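Local coordinates for RabGDI protein (Plasmodium falciparum 3D7, PDB 3P1W) that probably acts as a Rab GDP-dissociation inhibitor, holding Rab GTPases in their GDP-bound state during vesicle transport, at residues Ile34-Tyr42 against Leu102-Arg110; Phe248-Gly256 against Leu365-Thr373. All coordinates share one frame; numbering follows the deposited sequence.

Overall arrangement
Interaction 1 and interaction 2 lie about 21 Å apart, centre to centre, and follow one another along the chain: the first has closed before the second opens. Interaction 1 packs helix 30-41, which follows the first strand of the dinucleotide-binding-like sheet, against helix 101-108. Interaction 2 sits at the second large sheet, to which strands 248-251 and 361-367 both belong, where the turn after the former meets the loop after the latter. The two touch lightly through Val103 CG2 and Ile249 CD1, 4.2 Å apart. Helix 257-268, soon after the turn of interaction 2, packs on both helices of interaction 1, so the contacts belong to one continuous body of the GDI fold.

Interaction 1: residues Ile34-Tyr42 against Leu102-Arg110; sequences ILSGLLSHY and LVKILKKTR
Lys108 leaves its helix with CG anti to the backbone N (chi1 172°), then bends at chi3 and chi4, which carries its ammonium group back to the hydroxyl of Tyr42. His41, also with CG anti to its N (chi1 179°), turns its imidazole toward the same lysine. Lys108 CG lies over one face of that ring, 4.1 Å from the His41 centroid, a CH-pi contact in which the two side chains cross at about a right angle. Farther out, Lys108 NZ donates to Tyr42 OH at 2.9 Å. A long flexible lysine suits this place because its methylenes pack on an aromatic ring while its charged end reaches a phenol near the surface.

Deeper in, the contact becomes mainly apolar. Ile34 touches with two branches: its CD1 meets Leu102 CD1 at 3.5 Å, and its CG2 meets Ile105 CG2 at 3.6 Å. Leu38 uses one methyl, CD2, lying 3.7 Å from Thr109 CG2 and 4.0 Å from Ile105 CG2. Thr109 can offer that methyl because its hydroxyl faces back to the preceding turn, where OG1 and N bind Ile105 O from opposite faces of the carbonyl plane. Beyond it, Arg110 takes positive phi and closes helix 101-108 with a Schellman motif. Gly37 brings bare backbone beside Thr109 CG2.

The helical segments run at 41° to each other, their axes 10.3 Å apart at closest approach. Phe262 of helix 257-268 touches Ile34 and Thr109, while Trp450 of helix 440-454 reaches Leu38 and Tyr42. The contact thus grades from branched aliphatics in the interior to a polar, more exposed end, where the positive charge of Lys108 would probably polarise the Tyr42 hydroxyl that accepts its bond.

Interaction 2: residues Phe248-Gly256 against Leu365-Thr373; sequences FIYPLYGLG and LVSFQHGVT
Tyr250 drives the edge of its ring into the face of His370, an edge-to-face pair with planes at 70° and centroids 5.2 Å apart. The tyrosine's CD2 does the touching, 3.5 Å from His370 CD2. With CG of Tyr250 anti to its backbone N (chi1 -174°), the phenol extends across toward the 365-373 segment, and CE2 lies 3.8 Å from Val366 CG1, the two side chains crossing at about a right angle. Val372 CG1 approaches the ring edge nearby. A tyrosine fits here because its carbon rim packs among these buried groups while its hydroxyl bonds to Asp90. Histidine has a matching double use: its ring face receives Tyr250, and its NE2 is hydrogen-bonded to Leu118 O of strand 117-129.

Following Tyr250, the chain reverses in a type II beta turn from Pro251 to Gly254, just after strand 248-251, which pairs with strands 96-97 and 117-129 in the large mixed sheet. The turn is closed by Gly254 N bonding to Pro251 O, and it presents Tyr253 N to His370 O at 2.6 Å, with an N-H...O angle of 160° and the donor somewhat out of the carbonyl plane. Thus the carbonyl of His370 meets the turn, while its ring meets Tyr250 of the strand.

Leu252 and Tyr253 flank that bond. The leucine CD1 packs 3.6 Å from His370 C, and its CG sits over the centre of the Tyr253 ring. At that ring's edge, in plane, Gly371 O lies 3.6 Å from Tyr253 CD1. Gly371, at positive phi, has no side chain, so the Tyr253 ring can lie close against its backbone. Val372 CG1 rests 3.7 Å from Tyr253 C, beside the Gly254 N that follows.

Interaction 1: residues Ile34-Tyr42 against Leu102-Arg110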
ATOM      1  N   ILE A  34       0.442 -10.592  -8.691  1.00 25.73           N
ATOM      2  CA  ILE A  34      -1.010 -10.380  -8.845  1.00 26.83           C
ATOM      3  C   ILE A  34      -1.432 -10.398 -10.320  1.00 28.08           C
ATOM      4  O   ILE A  34      -2.419 -11.082 -10.706  1.00 29.36           O
ATOM      5  CB  ILE A  34      -1.461  -9.045  -8.145  1.00 26.05           C
ATOM      6  CG1 ILE A  34      -1.223  -9.146  -6.636  1.00 26.15           C
ATOM      7  CG2 ILE A  34      -2.909  -8.746  -8.466  1.00 25.95           C
ATOM      8  CD1 ILE A  34      -1.200  -7.788  -5.859  1.00 22.87           C
ATOM      9  N   LEU A  35      -0.677  -9.692 -11.156  1.00 27.38           N
ATOM     10  CA  LEU A  35      -0.932  -9.669 -12.588  1.00 28.39           C
ATOM     11  C   LEU A  35      -0.750 -11.065 -13.203  1.00 29.29           C
ATOM     12  O   LEU A  35      -1.534 -11.478 -14.047  1.00 30.10           O
ATOM     13  CB  LEU A  35      -0.030  -8.644 -13.293  1.00 27.35           C
ATOM     14  CG  LEU A  35      -0.478  -7.185 -13.160  1.00 27.12           C
ATOM     15  CD1 LEU A  35       0.665  -6.213 -13.431  1.00 25.84           C
ATOM     16  CD2 LEU A  35      -1.681  -6.893 -14.033  1.00 27.30           C
ATOM     17  N   SER A  36       0.270 -11.799 -12.761  1.00 29.22           N
ATOM     18  CA  SER A  36       0.480 -13.177 -13.216  1.00 30.25           C
ATOM     19  C   SER A  36      -0.732 -14.057 -12.883  1.00 31.96           C
ATOM     20  O   SER A  36      -1.180 -14.878 -13.714  1.00 32.55           O
ATOM     21  CB  SER A  36       1.748 -13.783 -12.586  1.00 30.40           C
ATOM     22  OG  SER A  36       2.918 -13.104 -13.012  1.00 29.13           O
ATOM     23  N   GLY A  37      -1.245 -13.891 -11.663  1.00 30.98           N
ATOM     24  CA  GLY A  37      -2.446 -14.569 -11.185  1.00 32.94           C
ATOM     25  C   GLY A  37      -3.653 -14.304 -12.064  1.00 34.33           C
ATOM     26  O   GLY A  37      -4.330 -15.245 -12.500  1.00 36.33           O
ATOM     27  N   LEU A  38      -3.903 -13.028 -12.347  1.00 33.45           N
ATOM     28  CA  LEU A  38      -4.978 -12.624 -13.256  1.00 34.72           C
ATOM     29  C   LEU A  38      -4.814 -13.174 -14.680  1.00 36.22           C
ATOM     30  O   LEU A  38      -5.804 -13.612 -15.302  1.00 37.38           O
ATOM     31  CB  LEU A  38      -5.064 -11.100 -13.313  1.00 33.70           C
ATOM     32  CG  LEU A  38      -5.587 -10.426 -12.037  1.00 33.34           C
ATOM     33  CD1 LEU A  38      -5.358  -8.934 -12.126  1.00 32.66           C
ATOM     34  CD2 LEU A  38      -7.074 -10.758 -11.852  1.00 34.61           C
ATOM     35  N   LEU A  39      -3.587 -13.134 -15.215  1.00 35.49           N
ATOM     36  CA  LEU A  39      -3.324 -13.698 -16.559  1.00 37.35           C
ATOM     37  C   LEU A  39      -3.590 -15.205 -16.594  1.00 39.44           C
ATOM     38  O   LEU A  39      -4.252 -15.712 -17.512  1.00 41.05           O
ATOM     39  CB  LEU A  39      -1.882 -13.409 -16.991  1.00 36.19           C
ATOM     40  CG  LEU A  39      -1.611 -11.931 -17.300  1.00 35.21           C
ATOM     41  CD1 LEU A  39      -0.100 -11.570 -17.314  1.00 34.26           C
ATOM     42  CD2 LEU A  39      -2.288 -11.539 -18.582  1.00 35.53           C
ATOM     43  N   SER A  40      -3.067 -15.918 -15.601  1.00 40.05           N
ATOM     44  CA  SER A  40      -3.276 -17.361 -15.488  1.00 42.55           C
ATOM     45  C   SER A  40      -4.760 -17.686 -15.294  1.00 44.14           C
ATOM     46  O   SER A  40      -5.280 -18.663 -15.852  1.00 45.02           O
ATOM     47  CB  SER A  40      -2.418 -17.925 -14.338  1.00 42.05           C
ATOM     48  OG  SER A  40      -2.668 -19.305 -14.107  1.00 46.37           O
ATOM     49  N   HIS A  41      -5.456 -16.869 -14.504  1.00 43.93           N
ATOM     50  CA  HIS A  41      -6.895 -17.067 -14.303  1.00 46.00           C
ATOM     51  C   HIS A  41      -7.698 -16.925 -15.604  1.00 47.52           C
ATOM     52  O   HIS A  41      -8.638 -17.704 -15.851  1.00 49.84           O
ATOM     53  CB  HIS A  41      -7.430 -16.102 -13.244  1.00 45.05           C
ATOM     54  CG  HIS A  41      -8.901 -16.227 -12.998  1.00 47.39           C
ATOM     55  ND1 HIS A  41      -9.824 -15.360 -13.548  1.00 48.49           N
ATOM     56  CD2 HIS A  41      -9.610 -17.115 -12.262  1.00 48.49           C
ATOM     57  CE1 HIS A  41     -11.037 -15.707 -13.156  1.00 48.97           C
ATOM     58  NE2 HIS A  41     -10.934 -16.767 -12.373  1.00 49.84           N
ATOM     59  N   TYR A  42      -7.337 -15.949 -16.438  1.00 46.57           N
ATOM     60  CA  TYR A  42      -8.056 -15.703 -17.694  1.00 47.68           C
ATOM     61  C   TYR A  42      -7.465 -16.494 -18.876  1.00 48.21           C
ATOM     62  O   TYR A  42      -7.648 -16.125 -20.035  1.00 48.33           O
ATOM     63  CB  TYR A  42      -8.109 -14.199 -18.014  1.00 46.64           C
ATOM     64  CG  TYR A  42      -9.136 -13.431 -17.205  1.00 48.28           C
ATOM     65  CD1 TYR A  42      -8.760 -12.670 -16.103  1.00 47.54           C
ATOM     66  CD2 TYR A  42     -10.494 -13.465 -17.545  1.00 52.34           C
ATOM     67  CE1 TYR A  42      -9.698 -11.955 -15.359  1.00 48.54           C
ATOM     68  CE2 TYR A  42     -11.441 -12.760 -16.802  1.00 52.90           C
ATOM     69  CZ  TYR A  42     -11.035 -12.003 -15.710  1.00 50.39           C
ATOM     70  OH  TYR A  42     -11.958 -11.299 -14.964  1.00 51.69           O
ATOM     71  N   LEU A 102      -7.945  -5.002  -4.251  1.00 29.02           N
ATOM     72  CA  LEU A 102      -7.017  -6.119  -4.108  1.00 28.59           C
ATOM     73  C   LEU A 102      -7.764  -7.318  -3.541  1.00 29.52           C
ATOM     74  O   LEU A 102      -7.558  -8.444  -3.986  1.00 29.43           O
ATOM     75  CB  LEU A 102      -5.811  -5.804  -3.225  1.00 27.86           C
ATOM     76  CG  LEU A 102      -4.911  -7.043  -3.034  1.00 27.71           C
ATOM     77  CD1 LEU A 102      -4.398  -7.579  -4.363  1.00 28.93           C
ATOM     78  CD2 LEU A 102      -3.735  -6.746  -2.078  1.00 26.95           C
ATOM     79  N   VAL A 103      -8.616  -7.062  -2.553  1.00 29.08           N
ATOM     80  CA  VAL A 103      -9.429  -8.134  -1.977  1.00 30.35           C
ATOM     81  C   VAL A 103     -10.282  -8.799  -3.053  1.00 32.05           C
ATOM     82  O   VAL A 103     -10.367 -10.024  -3.090  1.00 33.62           O
ATOM     83  CB  VAL A 103     -10.268  -7.652  -0.792  1.00 29.99           C
ATOM     84  CG1 VAL A 103     -11.341  -8.691  -0.416  1.00 31.80           C
ATOM     85  CG2 VAL A 103      -9.358  -7.372   0.400  1.00 27.29           C
ATOM     86  N   LYS A 104     -10.875  -8.002  -3.942  1.00 32.46           N
ATOM     87  CA  LYS A 104     -11.706  -8.544  -5.022  1.00 34.75           C
ATOM     88  C   LYS A 104     -10.868  -9.390  -5.974  1.00 34.94           C
ATOM     89  O   LYS A 104     -11.293 -10.459  -6.400  1.00 34.86           O
ATOM     90  CB  LYS A 104     -12.428  -7.424  -5.788  1.00 34.98           C
ATOM     91  CG  LYS A 104     -13.426  -6.660  -4.944  1.00 37.86           C
ATOM     92  CD  LYS A 104     -14.031  -5.464  -5.677  1.00 39.65           C
ATOM     93  CE  LYS A 104     -15.012  -4.738  -4.772  1.00 42.99           C
ATOM     94  NZ  LYS A 104     -15.802  -3.679  -5.450  1.00 44.82           N
ATOM     95  N   ILE A 105      -9.668  -8.907  -6.292  1.00 33.12           N
ATOM     96  CA  ILE A 105      -8.730  -9.632  -7.139  1.00 34.24           C
ATOM     97  C   ILE A 105      -8.317 -10.955  -6.521  1.00 35.85           C
ATOM     98  O   ILE A 105      -8.270 -11.978  -7.220  1.00 37.70           O
ATOM     99  CB  ILE A 105      -7.474  -8.799  -7.441  1.00 32.25           C
ATOM    100  CG1 ILE A 105      -7.811  -7.683  -8.417  1.00 32.40           C
ATOM    101  CG2 ILE A 105      -6.379  -9.656  -8.030  1.00 33.73           C
ATOM    102  CD1 ILE A 105      -6.699  -6.614  -8.523  1.00 30.61           C
ATOM    103  N   LEU A 106      -8.033 -10.949  -5.223  1.00 36.48           N
ATOM    104  CA  LEU A 106      -7.637 -12.174  -4.541  1.00 38.48           C
ATOM    105  C   LEU A 106      -8.799 -13.166  -4.495  1.00 41.40           C
ATOM    106  O   LEU A 106      -8.569 -14.366  -4.514  1.00 42.61           O
ATOM    107  CB  LEU A 106      -7.134 -11.896  -3.119  1.00 37.83           C
ATOM    108  CG  LEU A 106      -5.815 -11.135  -3.022  1.00 37.36           C
ATOM    109  CD1 LEU A 106      -5.610 -10.575  -1.634  1.00 36.55           C
ATOM    110  CD2 LEU A 106      -4.644 -12.008  -3.418  1.00 38.39           C
ATOM    111  N   LYS A 107     -10.034 -12.662  -4.402  1.00 43.00           N
ATOM    112  CA  LYS A 107     -11.217 -13.527  -4.440  1.00 46.05           C
ATOM    113  C   LYS A 107     -11.335 -14.166  -5.814  1.00 47.51           C
ATOM    114  O   LYS A 107     -11.423 -15.394  -5.936  1.00 49.52           O
ATOM    115  CB  LYS A 107     -12.503 -12.738  -4.145  1.00 46.79           C
ATOM    116  CG  LYS A 107     -12.561 -12.079  -2.760  1.00 47.74           C
ATOM    117  CD  LYS A 107     -13.472 -12.794  -1.793  1.00 51.87           C
ATOM    118  CE  LYS A 107     -13.619 -12.032  -0.488  1.00 51.62           C
ATOM    119  NZ  LYS A 107     -14.464 -12.817   0.477  1.00 56.15           N
ATOM    120  N   LYS A 108     -11.345 -13.330  -6.848  1.00 47.58           N
ATOM    121  CA  LYS A 108     -11.477 -13.797  -8.226  1.00 49.21           C
ATOM    122  C   LYS A 108     -10.459 -14.879  -8.596  1.00 49.72           C
ATOM    123  O   LYS A 108     -10.816 -15.896  -9.201  1.00 51.37           O
ATOM    124  CB  LYS A 108     -11.350 -12.618  -9.196  1.00 48.31           C
ATOM    125  CG  LYS A 108     -11.273 -13.021 -10.669  1.00 50.11           C
ATOM    126  CD  LYS A 108     -11.077 -11.815 -11.573  1.00 49.70           C
ATOM    127  CE  LYS A 108     -12.357 -10.998 -11.715  1.00 51.43           C
ATOM    128  NZ  LYS A 108     -13.387 -11.748 -12.464  1.00 54.57           N
ATOM    129  N   THR A 109      -9.198 -14.648  -8.249  1.00 48.51           N
ATOM    130  CA  THR A 109      -8.103 -15.570  -8.604  1.00 48.80           C
ATOM    131  C   THR A 109      -8.012 -16.773  -7.649  1.00 50.10           C
ATOM    132  O   THR A 109      -7.197 -17.672  -7.858  1.00 50.00           O
ATOM    133  CB  THR A 109      -6.733 -14.833  -8.638  1.00 46.98           C
ATOM    134  OG1 THR A 109      -6.406 -14.339  -7.329  1.00 44.69           O
ATOM    135  CG2 THR A 109      -6.770 -13.670  -9.628  1.00 46.05           C
ATOM    136  N   ARG A 110      -8.828 -16.754  -6.594  1.00 50.93           N
ATOM    137  CA  ARG A 110      -8.901 -17.829  -5.609  1.00 52.76           C
ATOM    138  C   ARG A 110      -7.570 -18.035  -4.897  1.00 52.02           C
ATOM    139  O   ARG A 110      -7.182 -19.165  -4.589  1.00 53.89           O
ATOM    140  CB  ARG A 110      -9.385 -19.133  -6.258  1.00 54.76           C
ATOM    141  CG  ARG A 110     -10.596 -18.956  -7.162  1.00 56.22           C
TER

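Interaction 2: residues Phe248-Gly256 against Leu365-Thr373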
ATOM      1  N   PHE A 248      -8.991  -2.336   7.752  1.00 25.53           N
ATOM      2  CA  PHE A 248      -7.787  -2.881   7.107  1.00 24.69           C
ATOM      3  C   PHE A 248      -7.434  -4.269   7.615  1.00 25.41           C
ATOM      4  O   PHE A 248      -7.609  -4.567   8.806  1.00 26.81           O
ATOM      5  CB  PHE A 248      -6.564  -1.965   7.319  1.00 22.74           C
ATOM      6  CG  PHE A 248      -6.751  -0.592   6.780  1.00 22.61           C
ATOM      7  CD1 PHE A 248      -6.520  -0.318   5.440  1.00 21.78           C
ATOM      8  CD2 PHE A 248      -7.188   0.429   7.609  1.00 23.53           C
ATOM      9  CE1 PHE A 248      -6.742   0.969   4.937  1.00 23.07           C
ATOM     10  CE2 PHE A 248      -7.393   1.718   7.106  1.00 24.39           C
ATOM     11  CZ  PHE A 248      -7.162   1.980   5.783  1.00 24.83           C
ATOM     12  N   ILE A 249      -6.915  -5.087   6.695  1.00 26.24           N
ATOM     13  CA  ILE A 249      -6.394  -6.418   7.004  1.00 26.79           C
ATOM     14  C   ILE A 249      -4.983  -6.592   6.489  1.00 25.95           C
ATOM     15  O   ILE A 249      -4.504  -5.827   5.633  1.00 24.22           O
ATOM     16  CB  ILE A 249      -7.290  -7.555   6.440  1.00 28.33           C
ATOM     17  CG1 ILE A 249      -7.471  -7.431   4.919  1.00 28.35           C
ATOM     18  CG2 ILE A 249      -8.630  -7.542   7.174  1.00 28.93           C
ATOM     19  CD1 ILE A 249      -8.319  -8.585   4.300  1.00 31.37           C
ATOM     20  N   TYR A 250      -4.336  -7.635   7.012  1.00 26.03           N
ATOM     21  CA  TYR A 250      -2.965  -7.970   6.675  1.00 24.89           C
ATOM     22  C   TYR A 250      -2.818  -9.468   6.932  1.00 26.36           C
ATOM     23  O   TYR A 250      -3.430  -9.999   7.865  1.00 27.25           O
ATOM     24  CB  TYR A 250      -2.032  -7.170   7.575  1.00 24.50           C
ATOM     25  CG  TYR A 250      -0.535  -7.221   7.331  1.00 21.74           C
ATOM     26  CD1 TYR A 250       0.051  -6.620   6.220  1.00 23.61           C
ATOM     27  CD2 TYR A 250       0.309  -7.763   8.289  1.00 24.70           C
ATOM     28  CE1 TYR A 250       1.419  -6.627   6.067  1.00 22.45           C
ATOM     29  CE2 TYR A 250       1.671  -7.768   8.139  1.00 24.71           C
ATOM     30  CZ  TYR A 250       2.222  -7.219   7.037  1.00 24.08           C
ATOM     31  OH  TYR A 250       3.605  -7.242   6.942  1.00 28.84           O
ATOM     32  N   PRO A 251      -2.085 -10.169   6.066  1.00 27.14           N
ATOM     33  CA  PRO A 251      -2.028 -11.614   6.222  1.00 29.01           C
ATOM     34  C   PRO A 251      -1.154 -12.050   7.369  1.00 29.66           C
ATOM     35  O   PRO A 251      -0.162 -11.407   7.664  1.00 28.01           O
ATOM     36  CB  PRO A 251      -1.408 -12.111   4.913  1.00 28.68           C
ATOM     37  CG  PRO A 251      -1.295 -10.954   4.022  1.00 28.15           C
ATOM     38  CD  PRO A 251      -1.414  -9.706   4.845  1.00 26.54           C
ATOM     39  N   LEU A 252      -1.516 -13.169   7.984  1.00 31.84           N
ATOM     40  CA  LEU A 252      -0.640 -13.820   8.923  1.00 33.05           C
ATOM     41  C   LEU A 252       0.689 -14.110   8.218  1.00 33.15           C
ATOM     42  O   LEU A 252       0.716 -14.659   7.108  1.00 34.06           O
ATOM     43  CB  LEU A 252      -1.293 -15.109   9.451  1.00 35.04           C
ATOM     44  CG  LEU A 252      -0.578 -15.905  10.531  1.00 36.87           C
ATOM     45  CD1 LEU A 252      -0.390 -15.055  11.768  1.00 37.91           C
ATOM     46  CD2 LEU A 252      -1.362 -17.175  10.871  1.00 37.88           C
ATOM     47  N   TYR A 253       1.791 -13.723   8.861  1.00 32.86           N
ATOM     48  CA  TYR A 253       3.148 -13.886   8.321  1.00 33.25           C
ATOM     49  C   TYR A 253       3.503 -12.833   7.275  1.00 32.19           C
ATOM     50  O   TYR A 253       4.606 -12.853   6.721  1.00 31.66           O
ATOM     51  CB  TYR A 253       3.394 -15.294   7.740  1.00 34.84           C
ATOM     52  CG  TYR A 253       2.965 -16.401   8.646  1.00 37.75           C
ATOM     53  CD1 TYR A 253       3.442 -16.484   9.951  1.00 40.33           C
ATOM     54  CD2 TYR A 253       2.070 -17.378   8.209  1.00 40.93           C
ATOM     55  CE1 TYR A 253       3.032 -17.505  10.796  1.00 41.10           C
ATOM     56  CE2 TYR A 253       1.660 -18.404   9.046  1.00 42.57           C
ATOM     57  CZ  TYR A 253       2.143 -18.459  10.333  1.00 44.64           C
ATOM     58  OH  TYR A 253       1.744 -19.474  11.174  1.00 46.30           O
ATOM     59  N   GLY A 254       2.575 -11.917   7.006  1.00 32.29           N
ATOM     60  CA  GLY A 254       2.843 -10.780   6.141  1.00 31.83           C
ATOM     61  C   GLY A 254       2.628 -11.019   4.662  1.00 32.85           C
ATOM     62  O   GLY A 254       2.140 -12.084   4.241  1.00 34.13           O
ATOM     63  N   LEU A 255       2.999 -10.019   3.872  1.00 31.69           N
ATOM     64  CA  LEU A 255       2.705 -10.018   2.445  1.00 32.66           C
ATOM     65  C   LEU A 255       3.540 -11.040   1.626  1.00 33.93           C
ATOM     66  O   LEU A 255       3.415 -11.078   0.409  1.00 33.62           O
ATOM     67  CB  LEU A 255       2.871  -8.612   1.860  1.00 30.98           C
ATOM     68  CG  LEU A 255       1.882  -7.543   2.363  1.00 31.51           C
ATOM     69  CD1 LEU A 255       2.279  -6.168   1.839  1.00 28.95           C
ATOM     70  CD2 LEU A 255       0.422  -7.879   1.995  1.00 29.46           C
ATOM     71  N   GLY A 256       4.344 -11.874   2.301  1.00 35.63           N
ATOM     72  CA  GLY A 256       5.171 -12.901   1.648  1.00 35.76           C
ATOM     73  C   GLY A 256       4.384 -14.139   1.299  1.00 37.54           C
ATOM     74  O   GLY A 256       4.797 -14.943   0.462  1.00 38.81           O
ATOM     75  N   LEU A 365       2.373  -0.601  12.094  1.00 19.03           N
ATOM     76  CA  LEU A 365       2.887  -1.322  13.236  1.00 19.55           C
ATOM     77  C   LEU A 365       2.327  -2.741  13.136  1.00 20.13           C
ATOM     78  O   LEU A 365       1.108  -2.907  12.965  1.00 19.00           O
ATOM     79  CB  LEU A 365       2.436  -0.633  14.540  1.00 20.95           C
ATOM     80  CG  LEU A 365       2.780  -1.185  15.913  1.00 22.47           C
ATOM     81  CD1 LEU A 365       2.012  -2.456  16.265  1.00 21.70           C
ATOM     82  CD2 LEU A 365       4.293  -1.394  16.114  1.00 23.22           C
ATOM     83  N   VAL A 366       3.230  -3.730  13.232  1.00 20.36           N
ATOM     84  CA  VAL A 366       2.884  -5.132  13.280  1.00 21.85           C
ATOM     85  C   VAL A 366       3.747  -5.875  14.285  1.00 23.41           C
ATOM     86  O   VAL A 366       4.774  -5.374  14.744  1.00 23.67           O
ATOM     87  CB  VAL A 366       2.981  -5.763  11.887  1.00 21.74           C
ATOM     88  CG1 VAL A 366       1.812  -5.281  10.991  1.00 22.58           C
ATOM     89  CG2 VAL A 366       4.327  -5.422  11.269  1.00 21.03           C
ATOM     90  N   SER A 367       3.300  -7.068  14.667  1.00 24.14           N
ATOM     91  CA  SER A 367       3.920  -7.755  15.791  1.00 25.53           C
ATOM     92  C   SER A 367       3.662  -9.252  15.725  1.00 27.67           C
ATOM     93  O   SER A 367       3.361  -9.793  14.659  1.00 27.71           O
ATOM     94  CB  SER A 367       3.370  -7.156  17.104  1.00 26.54           C
ATOM     95  OG  SER A 367       1.981  -7.413  17.238  1.00 26.53           O
ATOM     96  N   PHE A 368       3.795  -9.921  16.873  1.00 29.19           N
ATOM     97  CA  PHE A 368       3.483 -11.334  16.992  1.00 31.48           C
ATOM     98  C   PHE A 368       2.045 -11.656  16.566  1.00 31.71           C
ATOM     99  O   PHE A 368       1.784 -12.755  16.068  1.00 32.53           O
ATOM    100  CB  PHE A 368       3.714 -11.785  18.423  1.00 33.31           C
ATOM    101  CG  PHE A 368       3.380 -13.231  18.665  1.00 36.79           C
ATOM    102  CD1 PHE A 368       4.196 -14.240  18.155  1.00 39.14           C
ATOM    103  CD2 PHE A 368       2.251 -13.585  19.400  1.00 40.26           C
ATOM    104  CE1 PHE A 368       3.892 -15.580  18.383  1.00 42.54           C
ATOM    105  CE2 PHE A 368       1.938 -14.923  19.624  1.00 41.98           C
ATOM    106  CZ  PHE A 368       2.756 -15.918  19.119  1.00 42.56           C
ATOM    107  N   GLN A 369       1.121 -10.711  16.739  1.00 31.28           N
ATOM    108  CA  GLN A 369      -0.270 -10.913  16.286  1.00 32.22           C
ATOM    109  C   GLN A 369      -0.341 -11.410  14.843  1.00 31.14           C
ATOM    110  O   GLN A 369      -1.074 -12.360  14.545  1.00 31.56           O
ATOM    111  CB  GLN A 369      -1.097  -9.623  16.450  1.00 32.11           C
ATOM    112  CG  GLN A 369      -2.542  -9.725  15.938  1.00 32.60           C
ATOM    113  CD  GLN A 369      -3.103  -8.418  15.386  1.00 33.74           C
ATOM    114  OE1 GLN A 369      -2.509  -7.351  15.533  1.00 29.20           O
ATOM    115  NE2 GLN A 369      -4.263  -8.514  14.720  1.00 36.18           N
ATOM    116  N   HIS A 370       0.410 -10.769  13.946  1.00 29.46           N
ATOM    117  CA  HIS A 370       0.447 -11.169  12.527  1.00 28.76           C
ATOM    118  C   HIS A 370       1.606 -12.120  12.169  1.00 29.41           C
ATOM    119  O   HIS A 370       1.925 -12.297  10.999  1.00 29.41           O
ATOM    120  CB  HIS A 370       0.501  -9.926  11.619  1.00 26.44           C
ATOM    121  CG  HIS A 370      -0.811  -9.224  11.478  1.00 25.54           C
ATOM    122  ND1 HIS A 370      -1.224  -8.228  12.341  1.00 26.71           N
ATOM    123  CD2 HIS A 370      -1.818  -9.391  10.588  1.00 24.73           C
ATOM    124  CE1 HIS A 370      -2.426  -7.812  11.980  1.00 25.51           C
ATOM    125  NE2 HIS A 370      -2.814  -8.507  10.926  1.00 23.48           N
ATOM    126  N   GLY A 371       2.240 -12.721  13.170  1.00 30.95           N
ATOM    127  CA  GLY A 371       3.318 -13.678  12.938  1.00 31.71           C
ATOM    128  C   GLY A 371       4.556 -13.116  12.271  1.00 31.05           C
ATOM    129  O   GLY A 371       5.242 -13.830  11.516  1.00 31.36           O
ATOM    130  N   VAL A 372       4.845 -11.836  12.522  1.00 28.82           N
ATOM    131  CA  VAL A 372       5.953 -11.188  11.828  1.00 27.91           C
ATOM    132  C   VAL A 372       7.146 -10.852  12.744  1.00 27.83           C
ATOM    133  O   VAL A 372       8.237 -10.592  12.238  1.00 25.90           O
ATOM    134  CB  VAL A 372       5.469  -9.943  11.028  1.00 27.44           C
ATOM    135  CG1 VAL A 372       4.539 -10.366   9.893  1.00 25.92           C
ATOM    136  CG2 VAL A 372       4.808  -8.949  11.907  1.00 27.39           C
ATOM    137  N   THR A 373       6.932 -10.850  14.069  1.00 28.48           N
ATOM    138  CA  THR A 373       8.000 -10.650  15.042  1.00 29.46           C
ATOM    139  C   THR A 373       7.900 -11.647  16.202  1.00 31.21           C
ATOM    140  O   THR A 373       6.861 -12.266  16.428  1.00 32.04           O
ATOM    141  CB  THR A 373       7.970  -9.213  15.654  1.00 29.52           C
ATOM    142  OG1 THR A 373       6.841  -9.084  16.536  1.00 31.15           O
ATOM    143  CG2 THR A 373       7.898  -8.142  14.569  1.00 30.12           C
TER